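Local coordinates for protein CrataBL (Crataeva tapia, PDB 4IHZ) that inhibits trypsin and probably, more strongly, factor Xa, and probably also acts as a lectin that binds glucose and N-acetylglucosamine, at residues A[21-26]-A[78-83]; A[33-38]-A[96-101]; A[63-68]-A[112-117]. All blocks are in the same frame, centred on the assembly; numbering follows the deposited sequence.

Interaction 1 of 3, residues A[21-26]-A[78-83]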
# COMPACT_ATOMS: atom_id res chain seq x y z
N PRO A 21 -5.68 -12.26 -1.83
CA PRO A 21 -4.42 -11.83 -2.48
C PRO A 21 -3.35 -12.91 -2.41
O PRO A 21 -3.17 -13.57 -1.38
CB PRO A 21 -4.01 -10.60 -1.67
CG PRO A 21 -5.33 -10.04 -1.14
CD PRO A 21 -6.09 -11.32 -0.76
N ASP A 22 -2.64 -13.12 -3.51
CA ASP A 22 -1.60 -14.13 -3.54
C ASP A 22 -0.53 -13.94 -2.46
O ASP A 22 -0.01 -14.94 -1.93
CB ASP A 22 -0.94 -14.18 -4.90
CG ASP A 22 -1.44 -15.33 -5.74
OD1 ASP A 22 -2.12 -16.29 -5.24
OD2 ASP A 22 -1.09 -15.31 -6.94
N ASN A 23 -0.19 -12.69 -2.12
CA ASN A 23 0.92 -12.54 -1.15
C ASN A 23 0.56 -13.14 0.20
O ASN A 23 1.43 -13.63 0.93
CB ASN A 23 1.36 -11.07 -1.01
CG ASN A 23 0.50 -10.30 -0.08
OD1 ASN A 23 0.77 -10.24 1.11
ND2 ASN A 23 -0.55 -9.65 -0.60
N LEU A 24 -0.74 -13.15 0.51
CA LEU A 24 -1.20 -13.72 1.79
C LEU A 24 -1.17 -15.24 1.75
O LEU A 24 -0.98 -15.86 2.77
CB LEU A 24 -2.59 -13.17 2.19
CG LEU A 24 -2.61 -11.67 2.49
CD1 LEU A 24 -4.02 -11.25 2.93
CD2 LEU A 24 -1.63 -11.36 3.65
N ARG A 25 -1.28 -15.84 0.56
CA ARG A 25 -1.21 -17.31 0.50
C ARG A 25 0.22 -17.75 0.75
O ARG A 25 0.45 -18.74 1.47
CB ARG A 25 -1.69 -17.79 -0.87
CG ARG A 25 -3.16 -17.42 -1.06
CD ARG A 25 -3.66 -17.95 -2.41
NE ARG A 25 -3.82 -19.40 -2.33
CZ ARG A 25 -4.60 -20.08 -3.17
NH1 ARG A 25 -5.24 -19.42 -4.10
NH2 ARG A 25 -4.74 -21.40 -3.03
N LYS A 26 1.15 -16.98 0.21
CA LYS A 26 2.59 -17.28 0.33
C LYS A 26 3.05 -17.04 1.77
O LYS A 26 3.84 -17.85 2.31
CB LYS A 26 3.38 -16.48 -0.70
CG LYS A 26 4.92 -16.75 -0.67
CD LYS A 26 5.28 -18.07 -1.33
CE LYS A 26 6.73 -18.46 -1.00
NZ LYS A 26 7.05 -19.83 -1.49
N TRP A 78 0.53 -8.16 5.81
CA TRP A 78 0.66 -7.78 4.39
C TRP A 78 2.13 -7.91 4.03
O TRP A 78 2.98 -7.28 4.64
CB TRP A 78 0.20 -6.32 4.20
CG TRP A 78 -0.08 -6.04 2.79
CD1 TRP A 78 0.58 -5.17 1.96
CD2 TRP A 78 -1.11 -6.63 2.02
NE1 TRP A 78 0.03 -5.21 0.71
CE2 TRP A 78 -1.03 -6.08 0.71
CE3 TRP A 78 -2.13 -7.54 2.31
CZ2 TRP A 78 -1.92 -6.45 -0.33
CZ3 TRP A 78 -3.01 -7.91 1.27
CH2 TRP A 78 -2.91 -7.34 -0.02
N PHE A 79 2.41 -8.68 2.99
CA PHE A 79 3.78 -9.06 2.70
C PHE A 79 4.36 -8.31 1.51
O PHE A 79 5.50 -8.56 1.11
CB PHE A 79 3.85 -10.55 2.45
CG PHE A 79 3.49 -11.34 3.68
CD1 PHE A 79 4.45 -11.51 4.71
CD2 PHE A 79 2.19 -11.83 3.86
CE1 PHE A 79 4.12 -12.22 5.88
CE2 PHE A 79 1.86 -12.53 5.06
CZ PHE A 79 2.84 -12.73 6.06
N CYS A 80 3.59 -7.36 0.99
CA CYS A 80 4.02 -6.56 -0.16
C CYS A 80 4.32 -5.15 0.32
O CYS A 80 3.71 -4.67 1.27
CB CYS A 80 2.88 -6.48 -1.20
SG CYS A 80 2.54 -8.07 -1.97
N PRO A 81 5.22 -4.45 -0.36
CA PRO A 81 5.37 -3.03 -0.05
C PRO A 81 4.22 -2.19 -0.57
O PRO A 81 3.94 -1.14 -0.01
CB PRO A 81 6.64 -2.61 -0.80
CG PRO A 81 7.23 -3.83 -1.40
CD PRO A 81 6.25 -4.96 -1.29
N GLU A 82 3.55 -2.67 -1.61
CA GLU A 82 2.45 -1.92 -2.23
C GLU A 82 1.13 -2.05 -1.43
O GLU A 82 1.06 -2.82 -0.46
CB GLU A 82 2.21 -2.45 -3.65
CG GLU A 82 3.45 -2.37 -4.57
CD GLU A 82 4.35 -3.61 -4.53
OE1 GLU A 82 4.23 -4.44 -3.61
OE2 GLU A 82 5.21 -3.74 -5.43
N SER A 83 0.12 -1.28 -1.82
CA SER A 83 -1.10 -1.18 -1.02
C SER A 83 -1.94 -2.48 -1.06
O SER A 83 -1.72 -3.36 -1.89
CB SER A 83 -1.97 -0.07 -1.60
OG SER A 83 -2.58 -0.57 -2.79
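Asn-23, in the short helix 22-26 that follows strand 19-21, plugs that helix into the loop 78-83, meeting Trp-78 and Phe-79 with its amide and Cys-80 with its CB. Its chi1 of 83°, with CG between the backbone N and the carbonyl carbon, places CG 3.6 Å from Cys-80 SG. Asn-23 OD1 accepts the backbone N of Phe-79 at 2.9 Å, the donor standing well above the carbonyl plane. Asn-23 ND2 lies over one face of the Trp-78 indole, offset toward its rim and 3.4 Å from CH2, with the amide and ring planes 78° apart. Asparagine suits this place because it offers OD1 to the loop backbone while its flat NH2 end packs on the indole. Apolar neighbours add to the contact: Pro-21 CG meets the indole edge 3.8 Å from Trp-78 CH2, while Leu-24 divides its methyls, CD1 going to Trp-78 and CD2 to the edge of Phe-79. The indole is also tied within its own loop, Trp-78 NE1 donating to Glu-82 O (2.9 Å). Asn-23 CB packs 3.4 Å from Cys-80 SG, which is bonded to Cys-33. Phe-79 touches a glycan sugar. A disulfide-pinned loop of this kind is typical of Kunitz-type inhibitors with the beta-trefoil fold.

Interaction 2 of 3, residues A[33-38]-A[96-101]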
# COMPACT_ATOMS: atom_id res chain seq x y z
N CYS A 33 5.76 -6.56 -5.32
CA CYS A 33 4.67 -7.40 -5.79
C CYS A 33 4.07 -6.75 -7.02
O CYS A 33 3.00 -6.14 -6.93
CB CYS A 33 3.60 -7.53 -4.73
SG CYS A 33 4.17 -8.36 -3.21
N PRO A 34 4.72 -6.91 -8.17
CA PRO A 34 4.27 -6.24 -9.39
C PRO A 34 2.91 -6.74 -9.87
O PRO A 34 2.26 -6.01 -10.61
CB PRO A 34 5.35 -6.57 -10.42
CG PRO A 34 6.19 -7.61 -9.81
CD PRO A 34 6.00 -7.62 -8.35
N LEU A 35 2.50 -7.94 -9.46
CA LEU A 35 1.24 -8.51 -9.95
C LEU A 35 0.62 -9.43 -8.91
O LEU A 35 0.62 -10.65 -9.06
CB LEU A 35 1.47 -9.25 -11.27
CG LEU A 35 0.17 -9.40 -12.06
CD1 LEU A 35 -0.03 -8.20 -12.95
CD2 LEU A 35 0.25 -10.67 -12.90
N ASP A 36 0.05 -8.81 -7.88
CA ASP A 36 -0.46 -9.57 -6.75
C ASP A 36 -1.92 -9.91 -7.06
O ASP A 36 -2.82 -9.13 -6.78
CB ASP A 36 -0.33 -8.74 -5.47
CG ASP A 36 -0.66 -9.54 -4.22
OD1 ASP A 36 -0.22 -10.71 -4.10
OD2 ASP A 36 -1.37 -8.99 -3.32
N LEU A 37 -2.11 -11.09 -7.64
CA LEU A 37 -3.43 -11.53 -8.09
C LEU A 37 -4.36 -11.81 -6.93
O LEU A 37 -3.91 -12.01 -5.80
CB LEU A 37 -3.27 -12.82 -8.92
CG LEU A 37 -2.42 -12.68 -10.16
CD1 LEU A 37 -2.22 -14.11 -10.64
CD2 LEU A 37 -3.09 -11.81 -11.24
N ILE A 38 -5.66 -11.88 -7.23
CA ILE A 38 -6.63 -12.30 -6.22
C ILE A 38 -7.02 -13.71 -6.66
O ILE A 38 -7.66 -13.88 -7.72
CB ILE A 38 -7.89 -11.39 -6.25
CG1 ILE A 38 -7.54 -9.92 -5.94
CG2 ILE A 38 -8.97 -11.92 -5.26
CD1 ILE A 38 -6.88 -9.71 -4.61
N GLY A 96 -3.93 -11.11 -20.55
CA GLY A 96 -4.77 -9.92 -20.57
C GLY A 96 -4.83 -9.24 -19.22
O GLY A 96 -3.90 -9.35 -18.41
N LEU A 97 -5.93 -8.54 -19.01
CA LEU A 97 -6.11 -7.78 -17.77
C LEU A 97 -6.39 -8.74 -16.65
O LEU A 97 -7.05 -9.76 -16.83
CB LEU A 97 -7.30 -6.81 -17.88
CG LEU A 97 -7.28 -5.78 -19.03
CD1 LEU A 97 -8.61 -5.01 -19.18
CD2 LEU A 97 -6.11 -4.83 -18.91
N VAL A 98 -5.91 -8.36 -15.48
CA VAL A 98 -6.10 -9.13 -14.23
C VAL A 98 -6.39 -8.17 -13.09
O VAL A 98 -5.95 -7.02 -13.10
CB VAL A 98 -4.86 -10.02 -13.87
CG1 VAL A 98 -4.62 -11.04 -14.96
CG2 VAL A 98 -3.58 -9.19 -13.71
N VAL A 99 -7.18 -8.65 -12.15
CA VAL A 99 -7.35 -7.89 -10.86
C VAL A 99 -6.09 -8.08 -10.06
O VAL A 99 -5.58 -9.19 -9.94
CB VAL A 99 -8.57 -8.39 -10.09
CG1 VAL A 99 -8.71 -7.61 -8.76
CG2 VAL A 99 -9.86 -8.17 -10.89
N THR A 100 -5.59 -7.00 -9.44
CA THR A 100 -4.45 -7.13 -8.50
C THR A 100 -4.67 -6.23 -7.32
O THR A 100 -5.55 -5.37 -7.34
CB THR A 100 -3.11 -6.75 -9.10
OG1 THR A 100 -3.08 -5.32 -9.30
CG2 THR A 100 -2.89 -7.46 -10.46
N THR A 101 -3.82 -6.41 -6.32
CA THR A 101 -3.77 -5.39 -5.29
C THR A 101 -2.71 -4.34 -5.71
O THR A 101 -2.23 -4.35 -6.83
CB THR A 101 -3.42 -5.97 -3.90
OG1 THR A 101 -2.10 -6.51 -3.96
CG2 THR A 101 -4.43 -7.12 -3.48
O HOH W 1 -0.04 -5.82 -7.91
O HOH W 2 -6.46 -11.61 -9.98
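The Asp-36 carboxylate is the flat group that meets the other segment, taking Thr-101 OG1 on the anti lone pair of OD2, with 2.7 Å between Thr-101 OG1 and Asp-36 OD2. Its other oxygen, OD1, probably accepts the backbone N of Asn-23, and Pro-21 packs against OD2. With chi1 at -172°, Asp-36 CG is anti to the backbone N and beside the carbonyl carbon, 3.4 Å from Thr-101 OG1. The same two residues are joined through their backbones: Thr-101 N donates to Asp-36 O at 2.9 Å, in the carbonyl plane, and the CA-H of Thr-100 approaches that oxygen too. The touching parts, 35-38 and 98-101, run nearly perpendicular, 89° apart; the pairing is brief and side chains do the rest. Val-98 CG2 is shared by two leucines, lying 3.6 Å from Leu-37 CD2 and 3.8 Å from Leu-35 CD1; one branch of the valine serves both, which come to it from different directions. Farther on, Ile-38 CD1 rests 3.7 Å from Thr-101 CG2, using the methyl of a residue whose hydroxyl serves the aspartate. A water accepts from Asp-36 N (3.0 Å) and donates to Thr-101 O (2.9 Å) and Cys-33 O, filling out the polar join. Donors on both carboxylate oxygens, among them Thr-101 OG1 and the backbone N of Asn-23 in helix 22-26, would probably favour the ionised form.

Interaction 3 of 3, residues A[63-68]-A[112-117]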
# COMPACT_ATOMS: atom_id res chain seq x y z
N VAL A 63 -23.35 1.05 0.87
CA VAL A 63 -22.71 1.00 -0.42
C VAL A 63 -23.76 0.94 -1.54
O VAL A 63 -24.52 -0.02 -1.61
CB VAL A 63 -21.81 -0.25 -0.49
CG1 VAL A 63 -21.20 -0.42 -1.87
CG2 VAL A 63 -20.74 -0.21 0.59
N PRO A 64 -23.78 1.94 -2.44
CA PRO A 64 -24.78 1.88 -3.51
C PRO A 64 -24.34 0.92 -4.59
O PRO A 64 -23.15 0.79 -4.86
CB PRO A 64 -24.80 3.30 -4.08
CG PRO A 64 -23.89 4.09 -3.26
CD PRO A 64 -22.98 3.17 -2.52
N LEU A 65 -25.32 0.24 -5.19
CA LEU A 65 -25.05 -0.61 -6.33
C LEU A 65 -24.85 0.26 -7.55
O LEU A 65 -25.38 1.39 -7.60
CB LEU A 65 -26.26 -1.54 -6.57
CG LEU A 65 -26.58 -2.45 -5.38
CD1 LEU A 65 -27.77 -3.36 -5.62
CD2 LEU A 65 -25.37 -3.28 -4.97
N SER A 66 -24.15 -0.27 -8.54
CA SER A 66 -23.98 0.40 -9.82
C SER A 66 -23.35 1.78 -9.69
O SER A 66 -23.67 2.71 -10.44
CB SER A 66 -25.34 0.45 -10.57
OG SER A 66 -25.72 -0.85 -10.93
N HIS A 67 -22.42 1.90 -8.73
CA HIS A 67 -21.80 3.20 -8.37
C HIS A 67 -20.32 2.96 -8.04
O HIS A 67 -19.98 2.00 -7.35
CB HIS A 67 -22.55 3.78 -7.17
CG HIS A 67 -21.91 4.99 -6.56
ND1 HIS A 67 -22.28 6.28 -6.88
CD2 HIS A 67 -20.92 5.10 -5.63
CE1 HIS A 67 -21.55 7.13 -6.18
NE2 HIS A 67 -20.72 6.45 -5.42
N ASN A 68 -19.43 3.80 -8.57
CA ASN A 68 -17.97 3.66 -8.35
C ASN A 68 -17.63 3.46 -6.89
O ASN A 68 -18.11 4.20 -6.02
CB ASN A 68 -17.24 4.92 -8.81
CG ASN A 68 -17.17 5.04 -10.32
OD1 ASN A 68 -17.36 4.08 -11.05
ND2 ASN A 68 -16.87 6.27 -10.80
N PHE A 112 -14.25 0.07 -9.11
CA PHE A 112 -15.10 -1.10 -9.38
C PHE A 112 -16.54 -0.73 -9.06
O PHE A 112 -16.80 0.32 -8.45
CB PHE A 112 -14.67 -2.26 -8.47
CG PHE A 112 -13.29 -2.77 -8.75
CD1 PHE A 112 -13.12 -3.93 -9.52
CD2 PHE A 112 -12.15 -2.12 -8.23
CE1 PHE A 112 -11.86 -4.43 -9.77
CE2 PHE A 112 -10.87 -2.60 -8.48
CZ PHE A 112 -10.71 -3.76 -9.23
N ARG A 113 -17.48 -1.59 -9.43
CA ARG A 113 -18.84 -1.45 -8.95
C ARG A 113 -19.38 -2.82 -8.61
O ARG A 113 -18.91 -3.82 -9.15
CB ARG A 113 -19.77 -0.83 -10.02
CG ARG A 113 -19.30 0.55 -10.46
CD ARG A 113 -20.17 1.10 -11.58
NE ARG A 113 -19.60 2.38 -11.97
CZ ARG A 113 -20.20 3.25 -12.77
NH1 ARG A 113 -21.40 2.99 -13.27
NH2 ARG A 113 -19.58 4.39 -13.05
N ILE A 114 -20.37 -2.83 -7.73
CA ILE A 114 -21.16 -4.04 -7.44
C ILE A 114 -22.47 -3.88 -8.20
O ILE A 114 -23.17 -2.87 -8.04
CB ILE A 114 -21.45 -4.18 -5.94
CG1 ILE A 114 -20.14 -4.33 -5.16
CG2 ILE A 114 -22.37 -5.40 -5.68
CD1 ILE A 114 -20.30 -4.27 -3.62
N GLU A 115 -22.78 -4.85 -9.06
CA GLU A 115 -24.04 -4.79 -9.84
C GLU A 115 -24.87 -6.01 -9.59
O GLU A 115 -24.32 -7.09 -9.36
CB GLU A 115 -23.78 -4.64 -11.33
CG GLU A 115 -23.09 -3.30 -11.66
CD GLU A 115 -22.73 -3.11 -13.12
OE1 GLU A 115 -22.96 -4.02 -13.95
OE2 GLU A 115 -22.17 -2.02 -13.43
N ARG A 116 -26.20 -5.87 -9.67
CA ARG A 116 -27.02 -7.08 -9.58
C ARG A 116 -26.82 -7.97 -10.81
O ARG A 116 -26.63 -7.48 -11.92
CB ARG A 116 -28.50 -6.77 -9.42
CG ARG A 116 -28.79 -6.06 -8.12
CD ARG A 116 -30.27 -6.08 -7.82
NE ARG A 116 -30.53 -5.54 -6.48
CZ ARG A 116 -30.37 -6.24 -5.35
NH1 ARG A 116 -29.95 -7.50 -5.37
NH2 ARG A 116 -30.60 -5.65 -4.18
N HIS A 117 -26.88 -9.26 -10.58
CA HIS A 117 -26.66 -10.24 -11.63
C HIS A 117 -27.54 -11.41 -11.25
O HIS A 117 -27.23 -12.16 -10.32
CB HIS A 117 -25.17 -10.64 -11.66
CG HIS A 117 -24.85 -11.69 -12.68
ND1 HIS A 117 -24.88 -11.45 -14.03
CD2 HIS A 117 -24.48 -12.98 -12.53
CE1 HIS A 117 -24.56 -12.56 -14.68
NE2 HIS A 117 -24.32 -13.51 -13.79
O HOH W 3 -21.39 -0.26 -6.75
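Loop 63-68 packs against strand 112-117, an outermost strand of the chain's four-stranded antiparallel sheet, in a partly buried contact where Asn-68 and Ser-66 meet Arg-113 and Ile-114. The loop belongs to the connection between strands 52-55 and 69-72; as in other Kunitz-type inhibitors, this connection probably carries the reactive-site loop. A single direct backbone bond anchors it: Ser-66 N donates to Ile-114 O at 2.8 Å and is almost straight, with an N-H...O angle of 171°. Ser-66 has the left-handed backbone conformation, which turns the chain there, and a small residue fits such a bend at the surface. A bridging water links the backbones further, accepting from Ile-114 N (2.9 Å) and His-67 N (3.1 Å) and lying 2.8 Å from Pro-64 O.

Arg-113, its chain extended from CG to NE, reaches across His-67 so that His-67 CA lies over one face of the guanidinium. Its NE and NH2 both grip Asn-68 OD1, each at 3.0 Å. The oxygen sits in the guanidinium plane, whereas both nitrogens stand above the same face of the amide, the two planes being 61° apart. Asn-68 ND2 is held in turn by Gly-129 O and Gln-56 OE1, which fixes the amide's rotation. Farther along the strand Leu-65 CD2 packs 3.7 Å from Ile-114 CG2, and its CD1 lies over one face of the Arg-116 guanidinium, 3.6 Å from NE; leucine's fork serves both an apolar neighbour and a flat cation. Since the Asn-68 amide carries no net charge, its partly negative oxygen meets the cation as the end of a dipole, and the arginine would probably polarise the amide and strengthen ND2 as a donor.

In the fold
Along the chain the three contacts interleave: first segments 21-26, 33-38 and 63-68 come in order, followed by partners 78-83, 96-101 and 112-117. Interactions 1 and 2, centres 11 Å apart, form one connected region joined by the Cys-33 to Cys-80 disulfide. Interaction 3 lies on the opposite side of the chain's centre, its centre 26 Å from that of interaction 1 (nearest atoms about 10 Å) and 21 Å from that of interaction 2 (nearest atoms about 4 Å). Strands 96-100 and 112-117 are consecutive but belong to different sheets. Loops are thus held against a helix, a strand end and an outer strand of the beta-trefoil, with the dimer-contacting loop 78-83 far from loop 63-68.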